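Local coordinates for putative Lipoprotein (Shewanella oneidensis, PDB 3U24) that is of unknown function but binds zinc and calcium ions and may be related to zinc metallopeptidases, as a DUF885 member of the Peptidase_MA clan, at residues A23-F28 and A76-F81; L68-A73 and S102-D107; Y444-M449 and L463-W468. All coordinates share one frame; numbering follows the deposited sequence.

Contact 1. Residues A23-F28 and A76-F81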
loop_
_atom_site.group_PDB
_atom_site.type_symbol
_atom_site.label_atom_id
_atom_site.label_comp_id
_atom_site.label_asym_id
_atom_site.label_seq_id
_atom_site.Cartn_x
_atom_site.Cartn_y
_atom_site.Cartn_z
ATOM N N ALA A 23 -19.048 -0.453 30.121
ATOM C CA ALA A 23 -18.837 -1.047 28.778
ATOM C C ALA A 23 -17.708 -2.093 28.789
ATOM O O ALA A 23 -16.677 -1.900 29.422
ATOM C CB ALA A 23 -18.540 0.047 27.734
ATOM N N SER A 24 -17.912 -3.212 28.108
ATOM C CA SER A 24 -16.807 -4.136 27.825
ATOM C C SER A 24 -15.879 -3.536 26.776
ATOM O O SER A 24 -16.220 -2.571 26.085
ATOM C CB SER A 24 -17.331 -5.455 27.277
ATOM O OG SER A 24 -17.946 -5.284 26.013
ATOM N N PHE A 25 -14.709 -4.131 26.623
ATOM C CA PHE A 25 -13.826 -3.675 25.584
ATOM C C PHE A 25 -14.470 -3.862 24.198
ATOM O O PHE A 25 -14.321 -3.007 23.333
ATOM C CB PHE A 25 -12.472 -4.355 25.611
ATOM C CG PHE A 25 -11.497 -3.703 24.691
ATOM C CD1 PHE A 25 -10.871 -2.546 25.057
ATOM C CD2 PHE A 25 -11.280 -4.214 23.442
ATOM C CE1 PHE A 25 -10.020 -1.894 24.187
ATOM C CE2 PHE A 25 -10.423 -3.600 22.569
ATOM C CZ PHE A 25 -9.800 -2.432 22.943
ATOM N N ALA A 26 -15.180 -4.963 24.004
ATOM C CA ALA A 26 -15.864 -5.203 22.728
ATOM C C ALA A 26 -16.886 -4.102 22.479
ATOM O O ALA A 26 -16.985 -3.603 21.361
ATOM C CB ALA A 26 -16.531 -6.586 22.697
ATOM N N GLN A 27 -17.625 -3.696 23.514
ATOM C CA GLN A 27 -18.595 -2.636 23.348
ATOM C C GLN A 27 -17.886 -1.343 23.012
ATOM O O GLN A 27 -18.348 -0.596 22.187
ATOM C CB GLN A 27 -19.461 -2.465 24.580
ATOM C CG GLN A 27 -20.457 -3.605 24.752
ATOM C CD GLN A 27 -21.150 -3.590 26.092
ATOM O OE1 GLN A 27 -20.518 -3.530 27.155
ATOM N NE2 GLN A 27 -22.479 -3.670 26.046
ATOM N N PHE A 28 -16.749 -1.098 23.637
ATOM C CA PHE A 28 -16.028 0.106 23.392
ATOM C C PHE A 28 -15.523 0.190 21.966
ATOM O O PHE A 28 -15.697 1.212 21.358
ATOM C CB PHE A 28 -14.867 0.249 24.321
ATOM C CG PHE A 28 -13.879 1.233 23.838
ATOM C CD1 PHE A 28 -14.146 2.598 23.929
ATOM C CD2 PHE A 28 -12.706 0.817 23.268
ATOM C CE1 PHE A 28 -13.236 3.511 23.471
ATOM C CE2 PHE A 28 -11.798 1.738 22.800
ATOM C CZ PHE A 28 -12.071 3.076 22.900
ATOM N N ALA A 76 -9.124 8.913 26.503
ATOM C CA ALA A 76 -9.465 8.811 27.939
ATOM C C ALA A 76 -10.364 7.583 28.191
ATOM O O ALA A 76 -10.228 6.938 29.218
ATOM C CB ALA A 76 -10.094 10.093 28.492
ATOM N N LYS A 77 -11.213 7.230 27.225
ATOM C CA LYS A 77 -11.995 5.998 27.301
ATOM C C LYS A 77 -11.099 4.748 27.216
ATOM O O LYS A 77 -11.297 3.780 27.961
ATOM C CB LYS A 77 -13.033 5.945 26.189
ATOM C CG LYS A 77 -14.198 6.898 26.383
ATOM C CD LYS A 77 -15.118 6.885 25.157
ATOM C CE LYS A 77 -16.433 7.622 25.413
ATOM N NZ LYS A 77 -17.261 7.664 24.174
ATOM N N LEU A 78 -10.092 4.789 26.342
ATOM C CA LEU A 78 -9.136 3.704 26.244
ATOM C C LEU A 78 -8.456 3.434 27.556
ATOM O O LEU A 78 -8.294 2.273 27.932
ATOM C CB LEU A 78 -8.003 3.986 25.259
ATOM C CG LEU A 78 -7.939 3.350 23.906
ATOM C CD1 LEU A 78 -6.537 3.585 23.271
ATOM C CD2 LEU A 78 -8.313 1.887 23.973
ATOM N N LYS A 79 -7.986 4.499 28.193
ATOM C CA LYS A 79 -7.200 4.379 29.433
ATOM C C LYS A 79 -7.994 3.792 30.594
ATOM O O LYS A 79 -7.419 3.376 31.569
ATOM C CB LYS A 79 -6.590 5.735 29.861
ATOM C CG LYS A 79 -5.204 6.025 29.288
ATOM C CD LYS A 79 -4.746 7.473 29.573
ATOM C CE LYS A 79 -4.855 8.380 28.328
ATOM N NZ LYS A 79 -5.331 9.780 28.595
ATOM N N GLN A 80 -9.307 3.762 30.498
ATOM C CA GLN A 80 -10.130 3.041 31.460
ATOM C C GLN A 80 -9.976 1.518 31.450
ATOM O O GLN A 80 -10.416 0.875 32.373
ATOM C CB GLN A 80 -11.611 3.367 31.239
ATOM C CG GLN A 80 -12.187 4.301 32.276
ATOM C CD GLN A 80 -12.840 5.501 31.651
ATOM O OE1 GLN A 80 -13.934 5.414 31.068
ATOM N NE2 GLN A 80 -12.161 6.639 31.748
ATOM N N PHE A 81 -9.397 0.933 30.417
ATOM C CA PHE A 81 -9.301 -0.526 30.351
ATOM C C PHE A 81 -7.936 -0.954 30.810
ATOM O O PHE A 81 -6.927 -0.478 30.262
ATOM C CB PHE A 81 -9.538 -1.038 28.920
ATOM C CG PHE A 81 -10.951 -0.884 28.481
ATOM C CD1 PHE A 81 -11.915 -1.792 28.893
ATOM C CD2 PHE A 81 -11.339 0.190 27.712
ATOM C CE1 PHE A 81 -13.238 -1.625 28.539
ATOM C CE2 PHE A 81 -12.663 0.359 27.341
ATOM C CZ PHE A 81 -13.616 -0.559 27.748
#
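Phe28 packs against three residues of 76-81, and each can be followed outward along its side chain. CB rests 3.7 Å from Phe81 CE2. CG is anti to the backbone N (chi1 162°), which sets it 3.8 Å from the same Phe81 CE2. Further out, CE1 meets Lys77 CB at 3.7 Å. CE2, on the other branch of the ring, meets Leu78 CD2 at 3.7 Å. CZ, at the tip, also lies near Leu78 CD2. The Phe28 and Phe81 ring planes lie at 47°.

Phe25 makes the T-shaped pair of the cluster. Its CD1 lies 3.7 Å above the plane of the Phe81 ring, over the centre, with the two planes at 84°. The edge of Phe25 thus meets the face of Phe81. Ala23 O lies at the edge of the Phe81 ring, 3.6 Å from Phe81 CE1. No hydrogen bond crosses the contact.

The start of helix 25-39 is held by a capping box. Gln27 N donates to Ser24 OG at 3.0 Å, and Ser24 N donates to Gln27 OE1 at 2.8 Å.

Lys77 gives CB to Phe28, while its extended chain leads away to a weak, long ion pair with Asp35. Helix 88-111 adds a third wall: Phe25 and Leu78 both touch Tyr94. The aromatic cluster therefore joins the first turn of helix 25-39 to the end of helix 61-79, with helix 88-111 alongside.

Contact 2. Residues L68-A73 and S102-D107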
loop_
_atom_site.group_PDB
_atom_site.type_symbol
_atom_site.label_atom_id
_atom_site.label_comp_id
_atom_site.label_asym_id
_atom_site.label_seq_id
_atom_site.Cartn_x
_atom_site.Cartn_y
_atom_site.Cartn_z
ATOM N N LEU A 68 -9.172 16.828 17.267
ATOM C CA LEU A 68 -8.378 16.738 18.485
ATOM C C LEU A 68 -9.236 16.483 19.732
ATOM O O LEU A 68 -8.777 15.790 20.638
ATOM C CB LEU A 68 -7.503 17.969 18.700
ATOM C CG LEU A 68 -6.372 18.244 17.722
ATOM C CD1 LEU A 68 -5.788 19.644 17.993
ATOM C CD2 LEU A 68 -5.322 17.155 17.799
ATOM N N ALA A 69 -10.460 17.030 19.789
ATOM C CA ALA A 69 -11.370 16.731 20.910
ATOM C C ALA A 69 -11.784 15.235 20.866
ATOM O O ALA A 69 -11.990 14.612 21.900
ATOM C CB ALA A 69 -12.626 17.631 20.863
ATOM N N PHE A 70 -11.909 14.668 19.674
ATOM C CA PHE A 70 -12.228 13.254 19.558
ATOM C C PHE A 70 -11.054 12.399 20.030
ATOM O O PHE A 70 -11.275 11.446 20.745
ATOM C CB PHE A 70 -12.644 12.928 18.131
ATOM C CG PHE A 70 -12.731 11.471 17.804
ATOM C CD1 PHE A 70 -11.620 10.790 17.324
ATOM C CD2 PHE A 70 -13.934 10.798 17.905
ATOM C CE1 PHE A 70 -11.688 9.464 16.990
ATOM C CE2 PHE A 70 -14.011 9.473 17.520
ATOM C CZ PHE A 70 -12.885 8.803 17.084
ATOM N N VAL A 71 -9.827 12.745 19.626
ATOM C CA VAL A 71 -8.644 12.027 20.070
ATOM C C VAL A 71 -8.600 12.025 21.607
ATOM O O VAL A 71 -8.487 10.978 22.237
ATOM C CB VAL A 71 -7.345 12.634 19.470
ATOM C CG1 VAL A 71 -6.124 12.097 20.182
ATOM C CG2 VAL A 71 -7.273 12.357 17.961
ATOM N N LYS A 72 -8.698 13.203 22.204
ATOM C CA LYS A 72 -8.685 13.325 23.665
ATOM C C LYS A 72 -9.759 12.491 24.357
ATOM O O LYS A 72 -9.449 11.817 25.327
ATOM C CB LYS A 72 -8.773 14.794 24.109
ATOM N N ALA A 73 -11.004 12.518 23.884
ATOM C CA ALA A 73 -12.072 11.778 24.559
ATOM C C ALA A 73 -11.908 10.261 24.367
ATOM O O ALA A 73 -12.219 9.485 25.289
ATOM C CB ALA A 73 -13.470 12.215 24.076
ATOM N N SER A 102 -2.929 8.491 18.360
ATOM C CA SER A 102 -1.738 9.309 18.510
ATOM C C SER A 102 -1.308 9.863 17.170
ATOM O O SER A 102 -0.869 10.988 17.065
ATOM C CB SER A 102 -0.579 8.521 19.150
ATOM O OG SER A 102 -0.903 8.217 20.489
ATOM N N SER A 103 -1.435 9.083 16.130
ATOM C CA SER A 103 -0.979 9.561 14.846
ATOM C C SER A 103 -1.910 10.614 14.246
ATOM O O SER A 103 -1.447 11.492 13.566
ATOM C CB SER A 103 -0.756 8.411 13.890
ATOM O OG SER A 103 -1.993 7.925 13.469
HETATM N N MSE A 104 -3.198 10.532 14.503
HETATM C CA MSE A 104 -4.131 11.623 14.126
HETATM C C MSE A 104 -3.750 12.956 14.760
HETATM O O MSE A 104 -3.677 13.984 14.063
HETATM C CB MSE A 104 -5.596 11.292 14.434
HETATM C CG MSE A 104 -6.167 10.137 13.575
HETATM SE SE MSE A 104 -7.859 9.373 14.256
HETATM C CE MSE A 104 -8.908 11.016 14.129
ATOM N N ALA A 105 -3.510 12.943 16.068
ATOM C CA ALA A 105 -3.135 14.140 16.792
ATOM C C ALA A 105 -1.843 14.723 16.218
ATOM O O ALA A 105 -1.728 15.933 15.997
ATOM C CB ALA A 105 -2.987 13.859 18.285
ATOM N N TRP A 106 -0.879 13.841 16.007
ATOM C CA TRP A 106 0.422 14.225 15.536
ATOM C C TRP A 106 0.366 14.775 14.136
ATOM O O TRP A 106 1.068 15.714 13.866
ATOM C CB TRP A 106 1.372 13.041 15.617
ATOM C CG TRP A 106 2.710 13.229 14.932
ATOM C CD1 TRP A 106 3.889 13.762 15.472
ATOM C CD2 TRP A 106 3.044 12.886 13.545
ATOM N NE1 TRP A 106 4.887 13.745 14.535
ATOM C CE2 TRP A 106 4.452 13.206 13.375
ATOM C CE3 TRP A 106 2.356 12.283 12.493
ATOM C CZ2 TRP A 106 5.121 12.978 12.169
ATOM C CZ3 TRP A 106 3.035 12.055 11.266
ATOM C CH2 TRP A 106 4.385 12.410 11.110
ATOM N N ASP A 107 -0.463 14.205 13.256
ATOM C CA ASP A 107 -0.687 14.763 11.928
ATOM C C ASP A 107 -1.170 16.210 11.982
ATOM O O ASP A 107 -0.744 17.038 11.173
ATOM C CB ASP A 107 -1.721 13.962 11.098
ATOM C CG ASP A 107 -1.103 12.740 10.364
ATOM O OD1 ASP A 107 0.085 12.803 9.985
ATOM O OD2 ASP A 107 -1.812 11.707 10.153
#
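The side chains of Val71 and Met104 pass alongside each other, pointing opposite ways, between two roughly antiparallel helices. The short axes run 9.6 Å apart at closest approach, with 149° between their directions. Met104 is selenomethionine in the deposited model.

Val71 spreads its two methyls over two partners. CG1 is anti to the backbone N (chi1 167°) and meets Ala105 CB at 4.1 Å. CG2 is anti to the carbonyl carbon and meets Met104 CB at 4.0 Å. One branched residue thus touches two consecutive residues of the facing helix.

Met104 is used at both ends. Its CB takes the valine, and its terminal CE reaches on to Phe70. The chain bends at its last torsion (chi3 61°), which sets CE 4.2 Å from Phe70 CD1. The methyl approaches that ring obliquely.

Leu68 also packs on Ala105. Its CD2 branch lies 3.9 Å from Ala105 CA and 4.1 Å from Ala105 CB. The alanine CB is therefore touched by both Leu68 CD2 and Val71 CG1. With no side chain beyond CB, Ala105 lets the backbones draw in to 6.1 Å between Leu68 CA and Ala105 CA.

Helix 25-39 lies over the Phe70 end of this packing, where Phe70 and Met104 both touch Leu39. Phe70 also touches Asp35, seen to bind zinc in a structure of this protein, though no zinc is bound to it in this chain.

No hydrogen bond or charge pair links the two segments. Their union rests on apolar packing of methyls, a methylene, one ring carbon and the alanine CA. Such a contact has little directional demand, and the fit of branched, bent and small side chains sets how the helices lie together.

Contact 3. Residues Y444-M449 and L463-W468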
loop_
_atom_site.group_PDB
_atom_site.type_symbol
_atom_site.label_atom_id
_atom_site.label_comp_id
_atom_site.label_asym_id
_atom_site.label_seq_id
_atom_site.Cartn_x
_atom_site.Cartn_y
_atom_site.Cartn_z
ATOM N N TYR A 444 8.728 -12.349 2.778
ATOM C CA TYR A 444 9.302 -13.473 3.551
ATOM C C TYR A 444 9.015 -14.788 2.849
ATOM O O TYR A 444 9.926 -15.630 2.680
ATOM C CB TYR A 444 8.787 -13.467 4.983
ATOM C CG TYR A 444 8.973 -14.772 5.684
ATOM C CD1 TYR A 444 10.197 -15.121 6.229
ATOM C CD2 TYR A 444 7.947 -15.705 5.737
ATOM C CE1 TYR A 444 10.357 -16.351 6.857
ATOM C CE2 TYR A 444 8.121 -16.916 6.336
ATOM C CZ TYR A 444 9.329 -17.244 6.890
ATOM O OH TYR A 444 9.478 -18.481 7.502
ATOM N N THR A 445 7.801 -14.964 2.330
ATOM C CA THR A 445 7.501 -16.274 1.729
ATOM C C THR A 445 8.356 -16.614 0.507
ATOM O O THR A 445 8.673 -17.780 0.267
ATOM C CB THR A 445 6.015 -16.491 1.403
ATOM O OG1 THR A 445 5.605 -15.553 0.411
ATOM C CG2 THR A 445 5.169 -16.413 2.658
ATOM N N GLU A 446 8.758 -15.598 -0.235
ATOM C CA GLU A 446 9.623 -15.813 -1.372
ATOM C C GLU A 446 10.952 -16.469 -0.916
ATOM O O GLU A 446 11.391 -17.490 -1.453
ATOM C CB GLU A 446 9.895 -14.491 -2.098
ATOM C CG GLU A 446 8.656 -13.654 -2.389
ATOM C CD GLU A 446 8.969 -12.196 -2.726
ATOM O OE1 GLU A 446 10.159 -11.819 -2.709
ATOM O OE2 GLU A 446 8.024 -11.421 -3.004
ATOM N N ARG A 447 11.550 -15.901 0.111
ATOM C CA ARG A 447 12.808 -16.397 0.606
ATOM C C ARG A 447 12.653 -17.789 1.222
ATOM O O ARG A 447 13.402 -18.722 0.902
ATOM C CB ARG A 447 13.385 -15.367 1.578
ATOM C CG ARG A 447 14.498 -15.828 2.489
ATOM C CD ARG A 447 15.815 -16.017 1.809
ATOM N NE ARG A 447 16.332 -14.725 1.347
ATOM C CZ ARG A 447 17.618 -14.444 1.086
ATOM N NH1 ARG A 447 18.582 -15.376 1.246
ATOM N NH2 ARG A 447 17.915 -13.205 0.669
HETATM N N MSE A 448 11.659 -17.925 2.090
HETATM C CA MSE A 448 11.381 -19.192 2.776
HETATM C C MSE A 448 11.128 -20.305 1.756
HETATM O O MSE A 448 11.693 -21.365 1.885
HETATM C CB MSE A 448 10.182 -19.022 3.710
HETATM C CG MSE A 448 9.805 -20.240 4.508
HETATM SE SE MSE A 448 8.557 -21.323 3.473
HETATM C CE MSE A 448 6.988 -20.119 3.523
HETATM N N MSE A 449 10.298 -20.072 0.737
HETATM C CA MSE A 449 10.065 -21.135 -0.289
HETATM C C MSE A 449 11.344 -21.612 -0.995
HETATM O O MSE A 449 11.518 -22.803 -1.182
HETATM C CB MSE A 449 9.079 -20.686 -1.362
HETATM C CG MSE A 449 7.698 -20.475 -0.831
HETATM SE SE MSE A 449 6.746 -22.176 -0.609
HETATM C CE MSE A 449 6.023 -22.298 -2.475
ATOM N N LEU A 463 19.369 -16.220 -8.704
ATOM C CA LEU A 463 19.858 -14.964 -9.235
ATOM C C LEU A 463 18.698 -13.993 -9.449
ATOM O O LEU A 463 18.805 -12.815 -9.088
ATOM C CB LEU A 463 20.619 -15.205 -10.542
ATOM C CG LEU A 463 21.194 -13.998 -11.274
ATOM C CD1 LEU A 463 22.156 -13.247 -10.366
ATOM C CD2 LEU A 463 21.863 -14.442 -12.576
HETATM N N MSE A 464 17.605 -14.502 -10.033
HETATM C CA MSE A 464 16.445 -13.712 -10.336
HETATM C C MSE A 464 15.734 -13.281 -9.060
HETATM O O MSE A 464 15.321 -12.137 -8.956
HETATM C CB MSE A 464 15.473 -14.459 -11.257
HETATM C CG MSE A 464 15.956 -14.668 -12.686
HETATM SE SE MSE A 464 16.444 -12.983 -13.690
HETATM C CE MSE A 464 15.082 -11.826 -13.119
ATOM N N TYR A 465 15.611 -14.186 -8.097
ATOM C CA TYR A 465 15.109 -13.827 -6.779
ATOM C C TYR A 465 15.908 -12.673 -6.152
ATOM O O TYR A 465 15.341 -11.726 -5.594
ATOM C CB TYR A 465 15.130 -15.018 -5.804
ATOM C CG TYR A 465 15.002 -14.545 -4.369
ATOM C CD1 TYR A 465 13.795 -14.042 -3.894
ATOM C CD2 TYR A 465 16.072 -14.519 -3.536
ATOM C CE1 TYR A 465 13.657 -13.595 -2.589
ATOM C CE2 TYR A 465 15.970 -14.039 -2.252
ATOM C CZ TYR A 465 14.748 -13.582 -1.770
ATOM O OH TYR A 465 14.629 -13.091 -0.488
ATOM N N TYR A 466 17.223 -12.762 -6.213
ATOM C CA TYR A 466 18.035 -11.714 -5.651
ATOM C C TYR A 466 17.789 -10.342 -6.302
ATOM O O TYR A 466 17.756 -9.332 -5.586
ATOM C CB TYR A 466 19.496 -12.078 -5.718
ATOM C CG TYR A 466 19.952 -13.113 -4.704
ATOM C CD1 TYR A 466 19.606 -13.014 -3.376
ATOM C CD2 TYR A 466 20.811 -14.150 -5.084
ATOM C CE1 TYR A 466 20.083 -13.922 -2.439
ATOM C CE2 TYR A 466 21.246 -15.093 -4.178
ATOM C CZ TYR A 466 20.905 -14.959 -2.852
ATOM O OH TYR A 466 21.348 -15.878 -1.949
ATOM N N LYS A 467 17.560 -10.284 -7.617
ATOM C CA LYS A 467 17.302 -8.985 -8.243
ATOM C C LYS A 467 16.000 -8.418 -7.679
ATOM O O LYS A 467 15.899 -7.209 -7.366
ATOM C CB LYS A 467 17.229 -9.048 -9.786
ATOM C CG LYS A 467 16.636 -7.796 -10.432
ATOM C CD LYS A 467 16.321 -7.980 -11.907
ATOM C CE LYS A 467 15.705 -6.727 -12.558
ATOM N NZ LYS A 467 14.191 -6.733 -12.512
ATOM N N TRP A 468 15.020 -9.308 -7.558
ATOM C CA TRP A 468 13.736 -8.986 -6.955
ATOM C C TRP A 468 13.866 -8.524 -5.522
ATOM O O TRP A 468 13.305 -7.518 -5.139
ATOM C CB TRP A 468 12.881 -10.234 -7.062
ATOM C CG TRP A 468 11.409 -10.115 -6.832
ATOM C CD1 TRP A 468 10.691 -10.560 -5.721
ATOM C CD2 TRP A 468 10.395 -9.628 -7.770
ATOM N NE1 TRP A 468 9.336 -10.354 -5.901
ATOM C CE2 TRP A 468 9.097 -9.800 -7.099
ATOM C CE3 TRP A 468 10.430 -9.061 -9.039
ATOM C CZ2 TRP A 468 7.909 -9.421 -7.688
ATOM C CZ3 TRP A 468 9.221 -8.679 -9.622
ATOM C CH2 TRP A 468 7.990 -8.863 -8.962
HETATM O O HOH W 1 12.374 -12.138 -0.208
#
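Arg447 and Tyr465 meet at about a right angle across the antiparallel helices 435-451 and 459-485. Arg447 NE donates to Tyr465 OH at 3.0 Å, with an N-H...O angle of 136°. The hydroxyl lies 30° out of the guanidinium plane. Bends at chi2 and chi3 (67°) bring NE to the hydroxyl. Tyr465 CE2 lies over one face of the guanidinium. NH2 sits in the plane of the Tyr465 ring, at its edge. It also lies 3.9 Å from Tyr466 CE1, at the edge of that second ring. An alanine in place of Arg447 would probably leave Tyr465 OH without its NE donor and open a gap beside both tyrosine rings.

A water lies 2.5 Å from Tyr465 OH, which is unusually short. It makes at most a weak link to Glu446 OE1, at 3.4 Å. Glu446 CB packs 3.9 Å from Tyr465 CE1.

Glu446 OE2 accepts a weak bond from Trp468 NE1 at 3.4 Å, and OE1 lies 3.3 Å from Trp468 CD1. The carboxylate meets the indole at its edge. Its stronger partner is outside both segments: His408 ND1 is hydrogen-bonded to OE2. His408 is a zinc ligand together with His414 and Glu439, which makes Glu446 a second-shell residue.

The five touching residues are buried, and Glu446 shares its OE2 between His408 ND1 and the weak Trp468 bond. The weak bonds from the indole and the water would add little more than a light positioning of the carboxylate. The carboxylate itself would probably hold the zinc-bound imidazole in its rotation and polarise it.

Contacts 1 and 2 are neighbours, with centres about 17 Å apart. Both use helix 61-79, and their segments alternate along the chain. Contact 1 joins that helix to helix 25-39, and contact 2 joins it to helix 88-111. Together they tie three early helices into one packed group. Contact 3 comes much later and joins helices 435-451 and 459-485. Its centre is about 43 Å from that of contact 1 and about 40 Å from that of contact 2. Contacts 2 and 3 lie on opposite sides of the chain's centre. Contacts 1 and 2 are apolar packing among early helices, whereas contact 3 lies behind the zinc site of His408, His414 and Glu439.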